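Local coordinates for protein lovastatin nonaketide synthase, polyketide synthase component (Aspergillus terreus, PDB 7CPX) that builds the dihydromonacolin L nonaketide of lovastatin biosynthesis from malonyl-CoA, as a homodimeric multidomain polyketide synthase working with the partner protein lovC, at residues F2288-F2292 / F2370-V2374; A2328-G2334 / L2399-G2404. The protein carries 2 engineered substitutions. The contacts are given in a common frame with arbitrary orientation. Numbering follows the deposited sequence.

Interaction 1 of 2, residues F2288-F2292 / F2370-V2374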
loop_
_atom_site.group_PDB
_atom_site.type_symbol
_atom_site.label_atom_id
_atom_site.label_comp_id
_atom_site.label_asym_id
_atom_site.label_seq_id
_atom_site.Cartn_x
_atom_site.Cartn_y
_atom_site.Cartn_z
ATOM N N PHE A 2288 -57.784 28.734 0.995
ATOM C CA PHE A 2288 -57.678 28.303 2.378
ATOM C C PHE A 2288 -57.794 29.515 3.285
ATOM O O PHE A 2288 -57.423 30.629 2.908
ATOM C CB PHE A 2288 -56.353 27.578 2.637
ATOM C CG PHE A 2288 -55.141 28.430 2.385
ATOM C CD1 PHE A 2288 -54.675 29.299 3.353
ATOM C CD2 PHE A 2288 -54.467 28.360 1.180
ATOM C CE1 PHE A 2288 -53.565 30.083 3.127
ATOM C CE2 PHE A 2288 -53.354 29.140 0.947
ATOM C CZ PHE A 2288 -52.900 30.004 1.923
ATOM N N PHE A 2289 -58.317 29.283 4.488
ATOM C CA PHE A 2289 -58.316 30.268 5.570
ATOM C C PHE A 2289 -57.787 29.530 6.795
ATOM O O PHE A 2289 -58.553 28.998 7.602
ATOM C CB PHE A 2289 -59.709 30.858 5.796
ATOM C CG PHE A 2289 -59.711 32.151 6.574
ATOM C CD1 PHE A 2289 -58.749 32.408 7.537
ATOM C CD2 PHE A 2289 -60.679 33.109 6.337
ATOM C CE1 PHE A 2289 -58.757 33.592 8.247
ATOM C CE2 PHE A 2289 -60.691 34.296 7.044
ATOM C CZ PHE A 2289 -59.728 34.538 7.999
ATOM N N VAL A 2290 -56.467 29.501 6.929
ATOM C CA VAL A 2290 -55.809 28.789 8.016
ATOM C C VAL A 2290 -55.638 29.747 9.184
ATOM O O VAL A 2290 -54.965 30.776 9.062
ATOM C CB VAL A 2290 -54.454 28.221 7.571
ATOM C CG1 VAL A 2290 -53.786 27.498 8.724
ATOM C CG2 VAL A 2290 -54.633 27.286 6.393
ATOM N N MET A 2291 -56.244 29.408 10.315
ATOM C CA MET A 2291 -56.147 30.195 11.536
ATOM C C MET A 2291 -55.241 29.457 12.510
ATOM O O MET A 2291 -55.543 28.330 12.914
ATOM C CB MET A 2291 -57.533 30.432 12.134
ATOM C CG MET A 2291 -58.250 31.637 11.546
ATOM S SD MET A 2291 -60.043 31.493 11.627
ATOM C CE MET A 2291 -60.349 30.412 10.234
ATOM N N PHE A 2292 -54.135 30.096 12.882
ATOM C CA PHE A 2292 -53.089 29.460 13.680
ATOM C C PHE A 2292 -53.548 29.383 15.128
ATOM O O PHE A 2292 -53.369 30.312 15.916
ATOM C CB PHE A 2292 -51.780 30.227 13.552
ATOM C CG PHE A 2292 -51.036 29.945 12.280
ATOM C CD1 PHE A 2292 -51.665 30.047 11.054
ATOM C CD2 PHE A 2292 -49.701 29.586 12.312
ATOM C CE1 PHE A 2292 -50.982 29.788 9.886
ATOM C CE2 PHE A 2292 -49.011 29.327 11.148
ATOM C CZ PHE A 2292 -49.651 29.428 9.931
ATOM N N PHE A 2370 -49.213 23.425 8.302
ATOM C CA PHE A 2370 -49.978 24.422 7.562
ATOM C C PHE A 2370 -50.366 23.899 6.186
ATOM O O PHE A 2370 -51.477 24.153 5.705
ATOM C CB PHE A 2370 -49.168 25.711 7.434
ATOM C CG PHE A 2370 -49.839 26.766 6.608
ATOM C CD1 PHE A 2370 -49.672 26.799 5.238
ATOM C CD2 PHE A 2370 -50.637 27.723 7.203
ATOM C CE1 PHE A 2370 -50.289 27.762 4.475
ATOM C CE2 PHE A 2370 -51.256 28.693 6.447
ATOM C CZ PHE A 2370 -51.083 28.713 5.080
ATOM N N ALA A 2371 -49.455 23.180 5.532
ATOM C CA ALA A 2371 -49.750 22.610 4.225
ATOM C C ALA A 2371 -50.912 21.637 4.314
ATOM O O ALA A 2371 -51.826 21.657 3.482
ATOM C CB ALA A 2371 -48.514 21.899 3.682
ATOM N N GLU A 2372 -50.887 20.769 5.322
ATOM C CA GLU A 2372 -51.964 19.806 5.482
ATOM C C GLU A 2372 -53.267 20.494 5.851
ATOM O O GLU A 2372 -54.338 20.022 5.470
ATOM C CB GLU A 2372 -51.595 18.768 6.536
ATOM C CG GLU A 2372 -52.519 17.566 6.543
ATOM C CD GLU A 2372 -52.063 16.460 5.611
ATOM O OE1 GLU A 2372 -50.857 16.399 5.294
ATOM O OE2 GLU A 2372 -52.916 15.648 5.193
ATOM N N ALA A 2373 -53.201 21.607 6.582
ATOM C CA ALA A 2373 -54.417 22.365 6.865
ATOM C C ALA A 2373 -54.996 22.973 5.595
ATOM O O ALA A 2373 -56.216 22.968 5.393
ATOM C CB ALA A 2373 -54.131 23.455 7.893
ATOM N N VAL A 2374 -54.135 23.507 4.729
ATOM C CA VAL A 2374 -54.598 24.030 3.447
ATOM C C VAL A 2374 -55.238 22.915 2.632
ATOM O O VAL A 2374 -56.307 23.087 2.030
ATOM C CB VAL A 2374 -53.432 24.682 2.683
ATOM C CG1 VAL A 2374 -53.853 25.025 1.267
ATOM C CG2 VAL A 2374 -52.955 25.920 3.407
#
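Strand 2288-2294 of the parallel Rossmann-type sheet in the ketoreductase domain is covered here by helix 2363-2385, one of the helices that flank that sheet. The two short segments run 138° apart in direction, with axes 8.8 Å apart at closest approach, and their contact is wholly apolar, burying 291 Å². F2370, the most covered residue (82 Å²), sends its ring along the strand between the rings of F2288 and F2292, and the three phenylalanines form an aromatic cluster. With F2288 (62 Å² covered) the pair is an offset edge-to-face one: the edge of F2370 is directed at the face of F2288, planes at 86°, centroids 5.3 Å apart. F2292, which also belongs to the NADP pocket, meets F2370 rim to rim, its CZ 3.4 Å from F2370 CD2. V2290 (54 Å²), between them in the strand, packs against the F2370 ring, its CB 3.4 Å from F2370 CE2, while its CG1 lies 4.1 Å from CB of the small A2373. Alternation along the strand turns F2289 and M2291 away from this helix, and M2291 packs on helix 2305-2323 instead. L2172 and M2176 of helix 2167-2178 also pack on F2370. One helical turn after F2370, V2374 makes a CH-pi contact, its CG2 standing 3.7 Å from the centroid of the F2288 ring and 20° off the ring normal.

Interaction 2 of 2, residues A2328-G2334 / L2399-G2404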
loop_
_atom_site.group_PDB
_atom_site.type_symbol
_atom_site.label_atom_id
_atom_site.label_comp_id
_atom_site.label_asym_id
_atom_site.label_seq_id
_atom_site.Cartn_x
_atom_site.Cartn_y
_atom_site.Cartn_z
ATOM N N ALA A 2328 -61.505 26.821 4.789
ATOM C CA ALA A 2328 -61.002 27.248 6.086
ATOM C C ALA A 2328 -60.490 26.026 6.828
ATOM O O ALA A 2328 -60.821 24.888 6.488
ATOM C CB ALA A 2328 -62.083 27.959 6.904
ATOM N N SER A 2329 -59.680 26.281 7.851
ATOM C CA SER A 2329 -59.115 25.227 8.681
ATOM C C SER A 2329 -58.335 25.893 9.805
ATOM O O SER A 2329 -58.056 27.096 9.766
ATOM C CB SER A 2329 -58.215 24.286 7.881
ATOM O OG SER A 2329 -57.173 25.007 7.248
ATOM N N THR A 2330 -57.991 25.098 10.811
ATOM C CA THR A 2330 -57.172 25.551 11.923
ATOM C C THR A 2330 -56.089 24.525 12.205
ATOM O O THR A 2330 -56.268 23.326 11.971
ATOM C CB THR A 2330 -58.000 25.777 13.190
ATOM O OG1 THR A 2330 -58.775 24.605 13.475
ATOM C CG2 THR A 2330 -58.921 26.963 13.016
ATOM N N ILE A 2331 -54.962 25.011 12.711
ATOM C CA ILE A 2331 -53.838 24.176 13.106
ATOM C C ILE A 2331 -53.579 24.452 14.577
ATOM O O ILE A 2331 -53.205 25.571 14.948
ATOM C CB ILE A 2331 -52.591 24.449 12.255
ATOM C CG1 ILE A 2331 -52.269 25.947 12.217
ATOM C CG2 ILE A 2331 -52.807 23.945 10.852
ATOM C CD1 ILE A 2331 -51.103 26.297 11.323
ATOM N N ASP A 2332 -53.790 23.444 15.420
ATOM C CA ASP A 2332 -53.568 23.588 16.857
ATOM C C ASP A 2332 -52.099 23.281 17.122
ATOM O O ASP A 2332 -51.703 22.160 17.445
ATOM C CB ASP A 2332 -54.501 22.676 17.638
ATOM C CG ASP A 2332 -55.930 22.747 17.139
ATOM O OD1 ASP A 2332 -56.238 22.093 16.121
ATOM O OD2 ASP A 2332 -56.742 23.466 17.757
ATOM N N ILE A 2333 -51.282 24.311 16.973
ATOM C CA ILE A 2333 -49.834 24.158 17.008
ATOM C C ILE A 2333 -49.366 23.998 18.446
ATOM O O ILE A 2333 -49.921 24.590 19.379
ATOM C CB ILE A 2333 -49.150 25.364 16.336
ATOM C CG1 ILE A 2333 -49.692 25.578 14.922
ATOM C CG2 ILE A 2333 -47.653 25.146 16.281
ATOM C CD1 ILE A 2333 -49.522 26.991 14.429
ATOM N N GLY A 2334 -48.331 23.185 18.626
ATOM C CA GLY A 2334 -47.671 23.075 19.909
ATOM C C GLY A 2334 -46.657 24.181 20.094
ATOM O O GLY A 2334 -46.880 25.314 19.657
ATOM N N LEU A 2399 -60.813 19.403 9.584
ATOM C CA LEU A 2399 -60.457 20.814 9.486
ATOM C C LEU A 2399 -59.444 21.203 10.551
ATOM O O LEU A 2399 -58.449 21.873 10.255
ATOM C CB LEU A 2399 -61.708 21.681 9.610
ATOM C CG LEU A 2399 -62.867 21.347 8.672
ATOM C CD1 LEU A 2399 -63.953 22.396 8.804
ATOM C CD2 LEU A 2399 -62.390 21.243 7.235
ATOM N N GLU A 2400 -59.676 20.789 11.794
ATOM C CA GLU A 2400 -58.795 21.137 12.906
ATOM C C GLU A 2400 -57.684 20.101 12.974
ATOM O O GLU A 2400 -57.904 18.961 13.388
ATOM C CB GLU A 2400 -59.569 21.202 14.217
ATOM C CG GLU A 2400 -60.761 22.138 14.193
ATOM C CD GLU A 2400 -61.304 22.419 15.581
ATOM O OE1 GLU A 2400 -60.639 22.041 16.568
ATOM O OE2 GLU A 2400 -62.393 23.019 15.686
ATOM N N LEU A 2401 -56.484 20.497 12.565
ATOM C CA LEU A 2401 -55.314 19.631 12.653
ATOM C C LEU A 2401 -54.710 19.805 14.037
ATOM O O LEU A 2401 -53.980 20.766 14.296
ATOM C CB LEU A 2401 -54.308 19.964 11.558
ATOM C CG LEU A 2401 -54.695 19.529 10.144
ATOM C CD1 LEU A 2401 -55.902 20.301 9.639
ATOM C CD2 LEU A 2401 -53.524 19.704 9.200
ATOM N N THR A 2402 -55.046 18.892 14.943
ATOM C CA THR A 2402 -54.469 18.918 16.279
ATOM C C THR A 2402 -53.001 18.522 16.207
ATOM O O THR A 2402 -52.647 17.526 15.570
ATOM C CB THR A 2402 -55.233 17.975 17.203
ATOM O OG1 THR A 2402 -56.617 18.346 17.227
ATOM C CG2 THR A 2402 -54.675 18.033 18.615
ATOM N N THR A 2403 -52.148 19.304 16.861
ATOM C CA THR A 2403 -50.713 19.106 16.750
ATOM C C THR A 2403 -50.040 19.555 18.037
ATOM O O THR A 2403 -50.587 20.350 18.804
ATOM C CB THR A 2403 -50.144 19.872 15.550
ATOM O OG1 THR A 2403 -50.924 19.581 14.382
ATOM C CG2 THR A 2403 -48.708 19.477 15.295
ATOM N N GLY A 2404 -48.840 19.029 18.269
ATOM C CA GLY A 2404 -48.028 19.451 19.388
ATOM C C GLY A 2404 -48.231 18.676 20.669
ATOM O O GLY A 2404 -47.695 19.084 21.707
#
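Two backbone hydrogen bonds of 2.9 Å, L2401 N to T2330 O and D2332 N to L2401 O, hold the centre of this pairing. Weaker bonds extend it at both ends: T2330 N to L2399 O at 3.3 Å, and T2403 N to D2332 O at 2.9 Å but with an N-H...O angle of only 124°. The strands run parallel, 14° apart in direction, with T2330, I2331 and D2332 opposite E2400, L2401 and T2402. Strand 2400-2402 is thereby added at one edge of the seven-stranded parallel Rossmann-type sheet of the ketoreductase. T2330, D2332, E2400 and T2402 share one face; on it T2330 OG1 touches E2400 CG at 3.2 Å, and two like charges approach, D2332 OD2 lying 4.3 Å from E2400 OE1. This face is turned to helix 2305-2323, where A2318 meets T2330 and Q2315 meets E2400. I2331 and L2401 occupy the other face, I2331 CG2 lying 4.3 Å from L2401 CB, under helix 2363-2385. Just past the C-terminal ends of the two strands, a pair of glycines meets: G2334 CA and G2404 CA are 3.7 Å apart, where a side chain on either residue would clash with the other backbone.

How the interactions relate
Strands 2288-2294 and 2329-2333 are neighbours in one sheet, so interactions 1 and 2 lie side by side, their centres about 8 Å apart. F2289 O takes a probable hydrogen bond from S2329 N at 3.0 Å, and S2329 OG lies 2.9 Å from A2373 O in a weak one, tying strand 2329-2333 to helix 2363-2385. That helix spans both contacts: A2373 CB packs on I2331 CG2 at 3.3 Å, and A2373 N on L2401 CD2, also at 3.3 Å. The chain follows helix 2363-2385 with edge strand 2400-2402. Interaction 1 contributes F2292 to the NADP pocket, and interaction 2 contributes I2333 and G2334, all near the C-terminal ends of their strands.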